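Long-range contact in gamma-glutamyltranspeptidase (Streptomyces lincolnensis, PDB 6J3A), which probably cleaves or transfers gamma-glutamyl groups as an LmbA-like gamma-glutamyltranspeptidase homologue of the Ntn-hydrolase superfamily: residues 1-13 / 523-535. Residues are numbered along the deposited sequence; the frame is centred on the assembly and turned at random.
Sequences MFTTRPTLQGTFG and VRGGLDLQGAIDA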
loop_
_atom_site.group_PDB
_atom_site.type_symbol
_atom_site.label_atom_id
_atom_site.label_comp_id
_atom_site.label_asym_id
_atom_site.label_seq_id
_atom_site.Cartn_x
_atom_site.Cartn_y
_atom_site.Cartn_z
ATOM N N MET A 1 -10.810 3.003 14.106
ATOM C CA MET A 1 -9.570 3.715 14.562
ATOM C C MET A 1 -8.519 3.763 13.437
ATOM O O MET A 1 -8.293 2.759 12.758
ATOM C CB MET A 1 -8.993 3.038 15.812
ATOM N N PHE A 2 -7.887 4.930 13.246
ATOM C CA PHE A 2 -6.961 5.167 12.111
ATOM C C PHE A 2 -5.744 4.235 12.070
ATOM O O PHE A 2 -5.035 4.077 13.064
ATOM C CB PHE A 2 -6.464 6.620 12.071
ATOM C CG PHE A 2 -5.520 6.918 10.915
ATOM C CD1 PHE A 2 -6.006 7.048 9.607
ATOM C CD2 PHE A 2 -4.155 7.069 11.125
ATOM C CE1 PHE A 2 -5.149 7.323 8.541
ATOM C CE2 PHE A 2 -3.301 7.347 10.063
ATOM C CZ PHE A 2 -3.799 7.479 8.771
ATOM N N THR A 3 -5.531 3.635 10.897
ATOM C CA THR A 3 -4.339 2.855 10.591
ATOM C C THR A 3 -3.683 3.429 9.347
ATOM O O THR A 3 -4.352 3.932 8.437
ATOM C CB THR A 3 -4.649 1.369 10.347
ATOM O OG1 THR A 3 -5.621 1.243 9.306
ATOM C CG2 THR A 3 -5.178 0.712 11.607
ATOM N N THR A 4 -2.366 3.294 9.309
ATOM C CA THR A 4 -1.524 3.905 8.286
ATOM C C THR A 4 -1.793 3.341 6.888
ATOM O O THR A 4 -1.517 3.995 5.887
ATOM C CB THR A 4 -0.037 3.701 8.620
ATOM O OG1 THR A 4 0.267 2.297 8.666
ATOM C CG2 THR A 4 0.315 4.363 9.960
ATOM N N ARG A 5 -2.310 2.116 6.849
ATOM C CA ARG A 5 -2.807 1.477 5.638
ATOM C C ARG A 5 -4.079 0.741 6.007
ATOM O O ARG A 5 -4.441 0.642 7.183
ATOM C CB ARG A 5 -1.799 0.480 5.083
ATOM C CG ARG A 5 -0.535 1.111 4.537
ATOM C CD ARG A 5 0.650 0.577 5.301
ATOM N NE ARG A 5 1.838 1.397 5.141
ATOM C CZ ARG A 5 3.004 0.981 4.656
ATOM N NH1 ARG A 5 4.007 1.828 4.585
ATOM N NH2 ARG A 5 3.187 -0.268 4.245
ATOM N N PRO A 6 -4.798 0.247 5.003
ATOM C CA PRO A 6 -5.879 -0.640 5.397
ATOM C C PRO A 6 -5.315 -2.021 5.624
ATOM O O PRO A 6 -4.230 -2.335 5.127
ATOM C CB PRO A 6 -6.822 -0.623 4.197
ATOM C CG PRO A 6 -6.024 -0.102 3.050
ATOM C CD PRO A 6 -4.825 0.612 3.577
ATOM N N THR A 7 -6.023 -2.826 6.401
ATOM C CA THR A 7 -5.832 -4.257 6.329
ATOM C C THR A 7 -6.559 -4.643 5.049
ATOM O O THR A 7 -7.781 -4.704 5.023
ATOM C CB THR A 7 -6.409 -5.000 7.540
ATOM O OG1 THR A 7 -5.845 -4.472 8.743
ATOM C CG2 THR A 7 -6.074 -6.464 7.447
ATOM N N LEU A 8 -5.798 -4.845 3.976
ATOM C CA LEU A 8 -6.383 -5.189 2.670
ATOM C C LEU A 8 -7.228 -6.451 2.784
ATOM O O LEU A 8 -6.891 -7.341 3.544
ATOM C CB LEU A 8 -5.306 -5.413 1.603
ATOM C CG LEU A 8 -4.222 -4.353 1.370
ATOM C CD1 LEU A 8 -3.404 -4.730 0.143
ATOM C CD2 LEU A 8 -4.811 -2.966 1.223
ATOM N N GLN A 9 -8.328 -6.498 2.042
ATOM C CA GLN A 9 -9.240 -7.643 1.998
ATOM C C GLN A 9 -9.559 -7.989 0.554
ATOM O O GLN A 9 -9.788 -7.094 -0.253
ATOM C CB GLN A 9 -10.526 -7.297 2.719
ATOM C CG GLN A 9 -10.399 -7.355 4.225
ATOM C CD GLN A 9 -11.658 -6.906 4.923
ATOM O OE1 GLN A 9 -12.221 -5.861 4.597
ATOM N NE2 GLN A 9 -12.100 -7.681 5.895
ATOM N N GLY A 10 -9.610 -9.276 0.236
ATOM C CA GLY A 10 -9.767 -9.706 -1.159
ATOM C C GLY A 10 -10.041 -11.182 -1.313
ATOM O O GLY A 10 -10.266 -11.873 -0.326
ATOM N N THR A 11 -10.046 -11.643 -2.561
ATOM C CA THR A 11 -10.394 -13.033 -2.910
ATOM C C THR A 11 -9.529 -13.684 -3.993
ATOM O O THR A 11 -9.861 -14.768 -4.483
ATOM C CB THR A 11 -11.849 -13.100 -3.419
ATOM O OG1 THR A 11 -12.007 -12.204 -4.525
ATOM C CG2 THR A 11 -12.811 -12.709 -2.332
ATOM N N PHE A 12 -8.438 -13.026 -4.369
ATOM C CA PHE A 12 -7.559 -13.524 -5.412
ATOM C C PHE A 12 -6.156 -13.844 -4.892
ATOM O O PHE A 12 -5.584 -14.859 -5.267
ATOM C CB PHE A 12 -7.475 -12.550 -6.588
ATOM C CG PHE A 12 -6.557 -13.038 -7.670
ATOM C CD1 PHE A 12 -6.961 -14.049 -8.539
ATOM C CD2 PHE A 12 -5.250 -12.558 -7.764
ATOM C CE1 PHE A 12 -6.094 -14.537 -9.515
ATOM C CE2 PHE A 12 -4.383 -13.044 -8.732
ATOM C CZ PHE A 12 -4.805 -14.035 -9.611
ATOM N N GLY A 13 -5.586 -12.970 -4.073
ATOM C CA GLY A 13 -4.252 -13.207 -3.532
ATOM C C GLY A 13 -3.774 -12.051 -2.682
ATOM O O GLY A 13 -4.243 -10.930 -2.845
ATOM N N VAL A 523 -11.579 -5.697 12.729
ATOM C CA VAL A 523 -11.826 -4.495 11.953
ATOM C C VAL A 523 -12.351 -4.990 10.614
ATOM O O VAL A 523 -11.759 -5.894 10.010
ATOM C CB VAL A 523 -10.531 -3.682 11.795
ATOM C CG1 VAL A 523 -10.696 -2.540 10.792
ATOM C CG2 VAL A 523 -10.086 -3.151 13.162
ATOM N N ARG A 524 -13.479 -4.428 10.182
ATOM C CA ARG A 524 -14.177 -4.873 8.967
ATOM C C ARG A 524 -14.432 -6.372 8.969
ATOM O O ARG A 524 -14.153 -7.062 7.983
ATOM C CB ARG A 524 -13.408 -4.465 7.703
ATOM C CG ARG A 524 -13.417 -2.971 7.492
ATOM C CD ARG A 524 -12.601 -2.547 6.289
ATOM N NE ARG A 524 -12.573 -1.089 6.186
ATOM C CZ ARG A 524 -11.738 -0.387 5.424
ATOM N NH1 ARG A 524 -10.815 -0.999 4.667
ATOM N NH2 ARG A 524 -11.820 0.945 5.426
ATOM N N GLY A 525 -14.948 -6.875 10.090
ATOM C CA GLY A 525 -15.196 -8.314 10.268
ATOM C C GLY A 525 -14.014 -9.248 10.012
ATOM O O GLY A 525 -14.220 -10.410 9.687
ATOM N N GLY A 526 -12.787 -8.740 10.159
ATOM C CA GLY A 526 -11.555 -9.510 9.939
ATOM C C GLY A 526 -10.501 -9.155 10.978
ATOM O O GLY A 526 -10.602 -8.129 11.656
ATOM N N LEU A 527 -9.478 -9.993 11.093
ATOM C CA LEU A 527 -8.393 -9.764 12.049
ATOM C C LEU A 527 -7.778 -8.389 11.848
ATOM O O LEU A 527 -7.532 -7.986 10.713
ATOM C CB LEU A 527 -7.291 -10.820 11.894
ATOM C CG LEU A 527 -7.706 -12.255 12.208
ATOM C CD1 LEU A 527 -6.651 -13.256 11.767
ATOM C CD2 LEU A 527 -7.985 -12.409 13.690
ATOM N N ASP A 528 -7.519 -7.687 12.951
ATOM C CA ASP A 528 -6.976 -6.332 12.919
ATOM C C ASP A 528 -5.445 -6.387 12.700
ATOM O O ASP A 528 -4.648 -5.992 13.571
ATOM C CB ASP A 528 -7.344 -5.608 14.216
ATOM C CG ASP A 528 -6.942 -4.139 14.218
ATOM O OD1 ASP A 528 -6.720 -3.566 13.126
ATOM O OD2 ASP A 528 -6.847 -3.553 15.323
ATOM N N LEU A 529 -5.052 -6.871 11.521
ATOM C CA LEU A 529 -3.650 -7.060 11.178
ATOM C C LEU A 529 -2.882 -5.742 11.241
ATOM O O LEU A 529 -1.904 -5.636 11.982
ATOM C CB LEU A 529 -3.498 -7.664 9.771
ATOM C CG LEU A 529 -4.127 -9.035 9.473
ATOM C CD1 LEU A 529 -3.806 -9.482 8.047
ATOM C CD2 LEU A 529 -3.669 -10.106 10.467
ATOM N N GLN A 530 -3.331 -4.744 10.480
ATOM C CA GLN A 530 -2.603 -3.471 10.397
ATOM C C GLN A 530 -2.626 -2.667 11.706
ATOM O O GLN A 530 -1.644 -2.010 12.039
ATOM C CB GLN A 530 -3.103 -2.612 9.229
ATOM C CG GLN A 530 -2.269 -1.365 8.953
ATOM C CD GLN A 530 -0.886 -1.666 8.410
ATOM O OE1 GLN A 530 -0.741 -2.389 7.419
ATOM N NE2 GLN A 530 0.141 -1.084 9.036
ATOM N N GLY A 531 -3.732 -2.721 12.440
ATOM C CA GLY A 531 -3.812 -2.065 13.742
ATOM C C GLY A 531 -2.827 -2.678 14.724
ATOM O O GLY A 531 -2.271 -1.978 15.583
ATOM N N ALA A 532 -2.617 -3.991 14.593
ATOM C CA ALA A 532 -1.627 -4.706 15.399
ATOM C C ALA A 532 -0.205 -4.298 15.011
ATOM O O ALA A 532 0.629 -4.063 15.875
ATOM C CB ALA A 532 -1.807 -6.210 15.269
ATOM N N ILE A 533 0.053 -4.185 13.711
ATOM C CA ILE A 533 1.347 -3.720 13.209
ATOM C C ILE A 533 1.650 -2.273 13.597
ATOM O O ILE A 533 2.741 -1.986 14.081
ATOM C CB ILE A 533 1.428 -3.855 11.681
ATOM C CG1 ILE A 533 1.472 -5.345 11.305
ATOM C CG2 ILE A 533 2.652 -3.120 11.146
ATOM C CD1 ILE A 533 1.517 -5.648 9.824
ATOM N N ASP A 534 0.701 -1.372 13.323
ATOM C CA ASP A 534 0.779 0.040 13.742
ATOM C C ASP A 534 1.021 0.180 15.234
ATOM O O ASP A 534 1.748 1.075 15.649
ATOM C CB ASP A 534 -0.506 0.813 13.406
ATOM C CG ASP A 534 -0.579 1.277 11.949
ATOM O OD1 ASP A 534 0.150 0.757 11.072
ATOM O OD2 ASP A 534 -1.412 2.171 11.687
ATOM N N ALA A 535 0.425 -0.702 16.038
ATOM C CA ALA A 535 0.529 -0.603 17.495
ATOM C C ALA A 535 1.971 -0.338 17.950
ATOM O O ALA A 535 2.918 -0.927 17.399
ATOM C CB ALA A 535 -0.008 -1.857 18.162
HETATM O O HOH W 1 -1.240 -2.637 4.794
HETATM O O HOH W 2 -10.341 -3.873 4.188
#
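Thr4 faces the carboxylate of Asp534 where, in this Ntn-hydrolase chain, the loop of residues 3-7 packs on the short helix 529-534; Gln9, in strand 8-10, meets the type I' turn Val523-Gly526. The tight part is at the helix: Thr4 N donates to the syn lone pair of Asp534 OD2 (2.8 Å, 160°), while Thr4 OG1 donates to Asp534 OD1 at 2.9 Å. Gln530 NE2, one helical turn back, reaches the same OD1 from above the carboxylate plane (2.7 Å); with CG anti to the backbone N (chi1 -172°) and a bend at chi2, its amide folds along the helix toward Asp534, NE2 also donates to Ala605 O, and a water links OE1 to Pro6 O. With an alanine at Asp534, the N-H and hydroxyl of Thr4 would probably lose the carboxylate that receives both, and Gln530 NE2 one of its two acceptors.

Thr7 docks on the first helical turn, its OG1 accepting from Gln530 N at 3.1 Å and its CG2 resting against Leu529 CB at 3.7 Å. The contact is looser at the turn, where Val523 and Gly525 are exposed and add little. There a second water joins Thr7 O and Gln9 OE1 to Arg524 NH1; the NE of the same guanidinium forms a salt bridge with Glu146 of the second subunit. Gln9 NE2 donates to Arg524 O (3.0 Å), which lies close to the Gln9 amide plane.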